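Local atomic coordinates of techylectin-5A (Tachypleus tridentatus, PDB entry 1JC9), a protein that binds acetyl group-containing substances on cell surfaces and agglutinates bacteria and human erythrocytes as a lectin of innate immunity. Residues A[103-115]-A[190-202]. Numbering follows the deposited sequence.
With CA (calcium ion), chain C.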
loop_
_atom_site.group_PDB
_atom_site.type_symbol
_atom_site.label_atom_id
_atom_site.label_comp_id
_atom_site.label_asym_id
_atom_site.label_seq_id
_atom_site.Cartn_x
_atom_site.Cartn_y
_atom_site.Cartn_z
ATOM N N ASP A 103 3.142 14.302 -8.711
ATOM C CA ASP A 103 1.706 14.030 -8.686
ATOM C C ASP A 103 1.365 12.765 -9.480
ATOM O O ASP A 103 0.252 12.608 -9.980
ATOM C CB ASP A 103 0.938 15.233 -9.249
ATOM C CG ASP A 103 1.202 15.460 -10.729
ATOM O OD1 ASP A 103 2.304 15.110 -11.208
ATOM O OD2 ASP A 103 0.311 16.002 -11.416
ATOM N N TYR A 104 2.333 11.861 -9.572
ATOM C CA TYR A 104 2.174 10.607 -10.297
ATOM C C TYR A 104 1.053 9.709 -9.759
ATOM O O TYR A 104 0.407 8.985 -10.524
ATOM C CB TYR A 104 3.500 9.847 -10.275
ATOM C CG TYR A 104 3.503 8.580 -11.089
ATOM C CD1 TYR A 104 3.232 8.604 -12.458
ATOM C CD2 TYR A 104 3.808 7.356 -10.497
ATOM C CE1 TYR A 104 3.268 7.436 -13.220
ATOM C CE2 TYR A 104 3.848 6.185 -11.245
ATOM C CZ TYR A 104 3.580 6.230 -12.603
ATOM O OH TYR A 104 3.644 5.073 -13.341
ATOM N N PHE A 105 0.823 9.753 -8.449
ATOM C CA PHE A 105 -0.219 8.932 -7.837
ATOM C C PHE A 105 -1.572 9.627 -7.754
ATOM O O PHE A 105 -2.515 9.108 -7.153
ATOM C CB PHE A 105 0.224 8.471 -6.445
ATOM C CG PHE A 105 1.105 7.256 -6.470
ATOM C CD1 PHE A 105 2.314 7.269 -7.161
ATOM C CD2 PHE A 105 0.707 6.083 -5.839
ATOM C CE1 PHE A 105 3.113 6.127 -7.227
ATOM C CE2 PHE A 105 1.500 4.936 -5.898
ATOM C CZ PHE A 105 2.705 4.959 -6.596
ATOM N N TYR A 106 -1.660 10.803 -8.366
ATOM C CA TYR A 106 -2.893 11.577 -8.391
ATOM C C TYR A 106 -3.695 11.059 -9.587
ATOM O O TYR A 106 -3.825 11.747 -10.597
ATOM C CB TYR A 106 -2.558 13.059 -8.576
ATOM C CG TYR A 106 -3.735 13.995 -8.441
ATOM C CD1 TYR A 106 -4.393 14.144 -7.223
ATOM C CD2 TYR A 106 -4.188 14.741 -9.529
ATOM C CE1 TYR A 106 -5.469 15.014 -7.087
ATOM C CE2 TYR A 106 -5.272 15.615 -9.403
ATOM C CZ TYR A 106 -5.905 15.742 -8.177
ATOM O OH TYR A 106 -6.982 16.587 -8.037
ATOM N N LYS A 107 -4.221 9.841 -9.473
ATOM C CA LYS A 107 -4.972 9.229 -10.566
ATOM C C LYS A 107 -6.391 8.835 -10.182
ATOM O O LYS A 107 -6.706 8.698 -9.006
ATOM C CB LYS A 107 -4.233 7.989 -11.078
ATOM C CG LYS A 107 -2.836 8.255 -11.626
ATOM C CD LYS A 107 -2.325 7.043 -12.392
ATOM C CE LYS A 107 -0.875 7.203 -12.827
ATOM N NZ LYS A 107 -0.664 8.464 -13.589
ATOM N N PRO A 108 -7.266 8.631 -11.181
ATOM C CA PRO A 108 -8.664 8.248 -10.963
ATOM C C PRO A 108 -8.896 6.780 -10.609
ATOM O O PRO A 108 -7.980 5.959 -10.654
ATOM C CB PRO A 108 -9.327 8.625 -12.282
ATOM C CG PRO A 108 -8.253 8.299 -13.267
ATOM C CD PRO A 108 -7.020 8.897 -12.611
ATOM N N TRP A 109 -10.147 6.475 -10.270
ATOM C CA TRP A 109 -10.589 5.139 -9.881
ATOM C C TRP A 109 -10.119 4.012 -10.794
ATOM O O TRP A 109 -9.636 2.979 -10.318
ATOM C CB TRP A 109 -12.118 5.124 -9.791
ATOM C CG TRP A 109 -12.706 3.855 -9.244
ATOM C CD1 TRP A 109 -13.111 2.760 -9.955
ATOM C CD2 TRP A 109 -12.983 3.565 -7.868
ATOM N NE1 TRP A 109 -13.629 1.810 -9.108
ATOM C CE2 TRP A 109 -13.561 2.277 -7.822
ATOM C CE3 TRP A 109 -12.801 4.270 -6.670
ATOM C CZ2 TRP A 109 -13.961 1.679 -6.622
ATOM C CZ3 TRP A 109 -13.198 3.676 -5.479
ATOM C CH2 TRP A 109 -13.772 2.393 -5.465
ATOM N N LYS A 110 -10.259 4.198 -12.102
ATOM C CA LYS A 110 -9.850 3.165 -13.048
ATOM C C LYS A 110 -8.383 2.761 -12.894
ATOM O O LYS A 110 -8.047 1.576 -12.954
ATOM C CB LYS A 110 -10.096 3.623 -14.487
ATOM C CG LYS A 110 -9.700 2.571 -15.519
ATOM C CD LYS A 110 -10.002 3.007 -16.943
ATOM C CE LYS A 110 -9.623 1.909 -17.928
ATOM N NZ LYS A 110 -9.940 2.285 -19.331
ATOM N N ASN A 111 -7.510 3.741 -12.702
ATOM C CA ASN A 111 -6.087 3.462 -12.552
ATOM C C ASN A 111 -5.790 2.705 -11.262
ATOM O O ASN A 111 -4.967 1.787 -11.245
ATOM C CB ASN A 111 -5.293 4.768 -12.593
ATOM C CG ASN A 111 -5.301 5.405 -13.970
ATOM O OD1 ASN A 111 -4.741 4.857 -14.923
ATOM N ND2 ASN A 111 -5.946 6.556 -14.088
ATOM N N TYR A 112 -6.460 3.088 -10.181
ATOM C CA TYR A 112 -6.254 2.415 -8.909
ATOM C C TYR A 112 -6.852 1.017 -8.928
ATOM O O TYR A 112 -6.386 0.119 -8.225
ATOM C CB TYR A 112 -6.841 3.252 -7.772
ATOM C CG TYR A 112 -5.831 4.219 -7.206
ATOM C CD1 TYR A 112 -4.842 3.778 -6.330
ATOM C CD2 TYR A 112 -5.817 5.558 -7.596
ATOM C CE1 TYR A 112 -3.855 4.642 -5.854
ATOM C CE2 TYR A 112 -4.828 6.437 -7.127
ATOM C CZ TYR A 112 -3.852 5.967 -6.258
ATOM O OH TYR A 112 -2.858 6.812 -5.800
ATOM N N LYS A 113 -7.881 0.836 -9.745
ATOM C CA LYS A 113 -8.540 -0.456 -9.881
ATOM C C LYS A 113 -7.630 -1.450 -10.606
ATOM O O LYS A 113 -7.472 -2.596 -10.173
ATOM C CB LYS A 113 -9.852 -0.284 -10.661
ATOM C CG LYS A 113 -10.449 -1.578 -11.214
ATOM C CD LYS A 113 -11.654 -1.271 -12.092
ATOM C CE LYS A 113 -12.158 -2.511 -12.828
ATOM N NZ LYS A 113 -12.727 -3.525 -11.902
ATOM N N LEU A 114 -7.023 -0.999 -11.702
ATOM C CA LEU A 114 -6.154 -1.851 -12.508
ATOM C C LEU A 114 -4.680 -1.852 -12.104
ATOM O O LEU A 114 -3.954 -2.804 -12.406
ATOM C CB LEU A 114 -6.267 -1.453 -13.985
ATOM C CG LEU A 114 -7.653 -1.609 -14.625
ATOM C CD1 LEU A 114 -7.628 -1.048 -16.035
ATOM C CD2 LEU A 114 -8.062 -3.079 -14.626
ATOM N N GLY A 115 -4.236 -0.794 -11.430
ATOM C CA GLY A 115 -2.845 -0.715 -11.026
ATOM C C GLY A 115 -2.046 0.096 -12.029
ATOM O O GLY A 115 -2.451 0.241 -13.184
ATOM N N HIS A 190 -13.181 1.606 6.160
ATOM C CA HIS A 190 -13.561 2.692 5.263
ATOM C C HIS A 190 -13.466 2.308 3.792
ATOM O O HIS A 190 -12.705 1.409 3.424
ATOM C CB HIS A 190 -12.687 3.916 5.544
ATOM C CG HIS A 190 -13.037 4.615 6.820
ATOM N ND1 HIS A 190 -14.008 5.588 6.890
ATOM C CD2 HIS A 190 -12.596 4.431 8.088
ATOM C CE1 HIS A 190 -14.154 5.974 8.144
ATOM N NE2 HIS A 190 -13.309 5.287 8.892
ATOM N N ASN A 191 -14.246 2.988 2.954
ATOM C CA ASN A 191 -14.234 2.723 1.518
ATOM C C ASN A 191 -12.984 3.346 0.922
ATOM O O ASN A 191 -12.325 4.166 1.556
ATOM C CB ASN A 191 -15.440 3.361 0.818
ATOM C CG ASN A 191 -16.747 3.056 1.503
ATOM O OD1 ASN A 191 -17.124 1.892 1.625
ATOM N ND2 ASN A 191 -17.421 4.115 1.958
ATOM N N PHE A 192 -12.668 2.959 -0.305
ATOM C CA PHE A 192 -11.523 3.522 -0.993
ATOM C C PHE A 192 -12.068 4.737 -1.741
ATOM O O PHE A 192 -13.181 4.687 -2.265
ATOM C CB PHE A 192 -10.967 2.517 -2.001
ATOM C CG PHE A 192 -9.593 2.856 -2.497
ATOM C CD1 PHE A 192 -8.471 2.573 -1.721
ATOM C CD2 PHE A 192 -9.416 3.452 -3.744
ATOM C CE1 PHE A 192 -7.190 2.874 -2.177
ATOM C CE2 PHE A 192 -8.137 3.758 -4.212
ATOM C CZ PHE A 192 -7.021 3.467 -3.424
ATOM N N SER A 193 -11.307 5.829 -1.775
ATOM C CA SER A 193 -11.737 7.027 -2.497
ATOM C C SER A 193 -10.647 7.497 -3.456
ATOM O O SER A 193 -9.461 7.257 -3.230
ATOM C CB SER A 193 -12.063 8.174 -1.535
ATOM O OG SER A 193 -13.226 7.915 -0.771
ATOM N N THR A 194 -11.061 8.165 -4.527
ATOM C CA THR A 194 -10.132 8.702 -5.515
ATOM C C THR A 194 -10.627 10.089 -5.918
ATOM O O THR A 194 -11.737 10.484 -5.561
ATOM C CB THR A 194 -10.051 7.805 -6.767
ATOM O OG1 THR A 194 -11.371 7.573 -7.277
ATOM C CG2 THR A 194 -9.388 6.469 -6.425
ATOM N N ILE A 195 -9.807 10.824 -6.659
ATOM C CA ILE A 195 -10.173 12.166 -7.082
ATOM C C ILE A 195 -11.522 12.252 -7.784
ATOM O O ILE A 195 -12.195 13.280 -7.711
ATOM C CB ILE A 195 -9.098 12.763 -8.006
ATOM C CG1 ILE A 195 -8.883 11.856 -9.218
ATOM C CG2 ILE A 195 -7.797 12.925 -7.237
ATOM C CD1 ILE A 195 -7.802 12.350 -10.157
ATOM N N ASP A 196 -11.925 11.177 -8.454
ATOM C CA ASP A 196 -13.195 11.177 -9.167
ATOM C C ASP A 196 -14.323 10.433 -8.451
ATOM O O ASP A 196 -15.434 10.335 -8.973
ATOM C CB ASP A 196 -12.998 10.611 -10.582
ATOM C CG ASP A 196 -12.550 9.158 -10.583
ATOM O OD1 ASP A 196 -11.725 8.779 -9.728
ATOM O OD2 ASP A 196 -13.009 8.396 -11.459
ATOM N N LYS A 197 -14.052 9.913 -7.258
ATOM C CA LYS A 197 -15.085 9.200 -6.513
ATOM C C LYS A 197 -14.952 9.361 -5.006
ATOM O O LYS A 197 -14.110 8.725 -4.375
ATOM C CB LYS A 197 -15.083 7.714 -6.887
ATOM C CG LYS A 197 -15.499 7.462 -8.325
ATOM C CD LYS A 197 -15.732 5.997 -8.604
ATOM C CE LYS A 197 -16.225 5.790 -10.030
ATOM N NZ LYS A 197 -16.424 4.339 -10.341
ATOM N N ASP A 198 -15.805 10.214 -4.443
ATOM C CA ASP A 198 -15.829 10.506 -3.012
ATOM C C ASP A 198 -16.650 9.481 -2.234
ATOM O O ASP A 198 -17.881 9.494 -2.284
ATOM C CB ASP A 198 -16.426 11.897 -2.773
ATOM C CG ASP A 198 -16.362 12.325 -1.317
ATOM O OD1 ASP A 198 -16.411 11.452 -0.425
ATOM O OD2 ASP A 198 -16.281 13.542 -1.060
ATOM N N HIS A 199 -15.966 8.606 -1.501
ATOM C CA HIS A 199 -16.638 7.590 -0.704
ATOM C C HIS A 199 -16.274 7.735 0.773
ATOM O O HIS A 199 -16.541 6.837 1.572
ATOM C CB HIS A 199 -16.239 6.196 -1.194
ATOM C CG HIS A 199 -16.659 5.905 -2.602
ATOM N ND1 HIS A 199 -15.840 5.258 -3.503
ATOM C CD2 HIS A 199 -17.817 6.152 -3.259
ATOM C CE1 HIS A 199 -16.476 5.119 -4.652
ATOM N NE2 HIS A 199 -17.677 5.652 -4.531
ATOM N N ASP A 200 -15.666 8.859 1.139
ATOM C CA ASP A 200 -15.263 9.069 2.526
ATOM C C ASP A 200 -16.431 9.511 3.417
ATOM O O ASP A 200 -17.573 9.598 2.960
ATOM C CB ASP A 200 -14.109 10.080 2.593
ATOM C CG ASP A 200 -14.505 11.463 2.111
ATOM O OD1 ASP A 200 -13.787 12.020 1.251
ATOM O OD2 ASP A 200 -15.524 12.000 2.600
ATOM N N THR A 201 -16.147 9.775 4.688
ATOM C CA THR A 201 -17.189 10.187 5.625
ATOM C C THR A 201 -17.026 11.638 6.056
ATOM O O THR A 201 -17.329 11.998 7.193
ATOM C CB THR A 201 -17.176 9.310 6.886
ATOM O OG1 THR A 201 -15.939 9.499 7.586
ATOM C CG2 THR A 201 -17.329 7.848 6.513
ATOM N N HIS A 202 -16.548 12.470 5.139
ATOM C CA HIS A 202 -16.345 13.879 5.425
ATOM C C HIS A 202 -17.193 14.716 4.470
ATOM O O HIS A 202 -17.561 14.258 3.385
ATOM C CB HIS A 202 -14.860 14.221 5.271
ATOM C CG HIS A 202 -14.484 15.569 5.804
ATOM N ND1 HIS A 202 -14.830 16.745 5.171
ATOM C CD2 HIS A 202 -13.785 15.927 6.907
ATOM C CE1 HIS A 202 -14.358 17.768 5.862
ATOM N NE2 HIS A 202 -13.720 17.298 6.920
HETATM CA CA CA C . -16.780 13.420 1.184
HETATM O O HOH W 1 -7.257 9.596 -6.681
HETATM O O HOH W 2 -12.025 6.489 -13.161
HETATM O O HOH W 3 -18.417 11.890 1.705
HETATM O O HOH W 4 -18.782 14.888 0.420
#
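In the first turn of helix 109-114, the indole of W109 lies against a concave wall made by residues 192-199, with K197 and H199 on the same side of its plane and O of F192 and OG1 of T194 at its edge. With CG anti to the backbone N (chi1 -173°), the indole is carried toward the loop, where K197 lies across one face: its extended chain sets CD 3.7 Å from CD2 of W109, and NZ ends over the five-membered ring in a cation-pi contact, 3.9 Å from the centroid. At the far end of the indole H199 is turned nearly perpendicular to it, its edge toward the six-membered ring in an offset edge-to-face pair with planes at 87°. A hydrogen bond from ND1 of H199 to O of F192, lying in the imidazole plane, should hold the ring in that orientation. Alongside, F192 meets Y112 obliquely, CZ of F192 coming within 3.6 Å of CD1 of Y112, while the CG2 methyl of T194 rests against both CD2 of Y112 and CA of W109.

The start of the helix is gripped by the type I turn 194-197. OD1 of D196 takes the W109 N-H on its syn side (2.8 Å, 158°) and is also hydrogen-bonded to OG1 of T194, which should hold the carboxylate in place. OD2 reaches N of K110 through a water. Beyond P108, CD1 of I195 lies over one face of the Y106 ring.

Farther along the loop, D198, D200 and the carbonyls of H202 and T204 bind the calcium of this fibrinogen-like domain. E165 accepts from the indole NE1. Helix 109-114 is bordered by this loop, by strand 123-124, whose W124 packs edge-to-face with Y112, and by helix 127-136, whose N127 touches Y112 and F192.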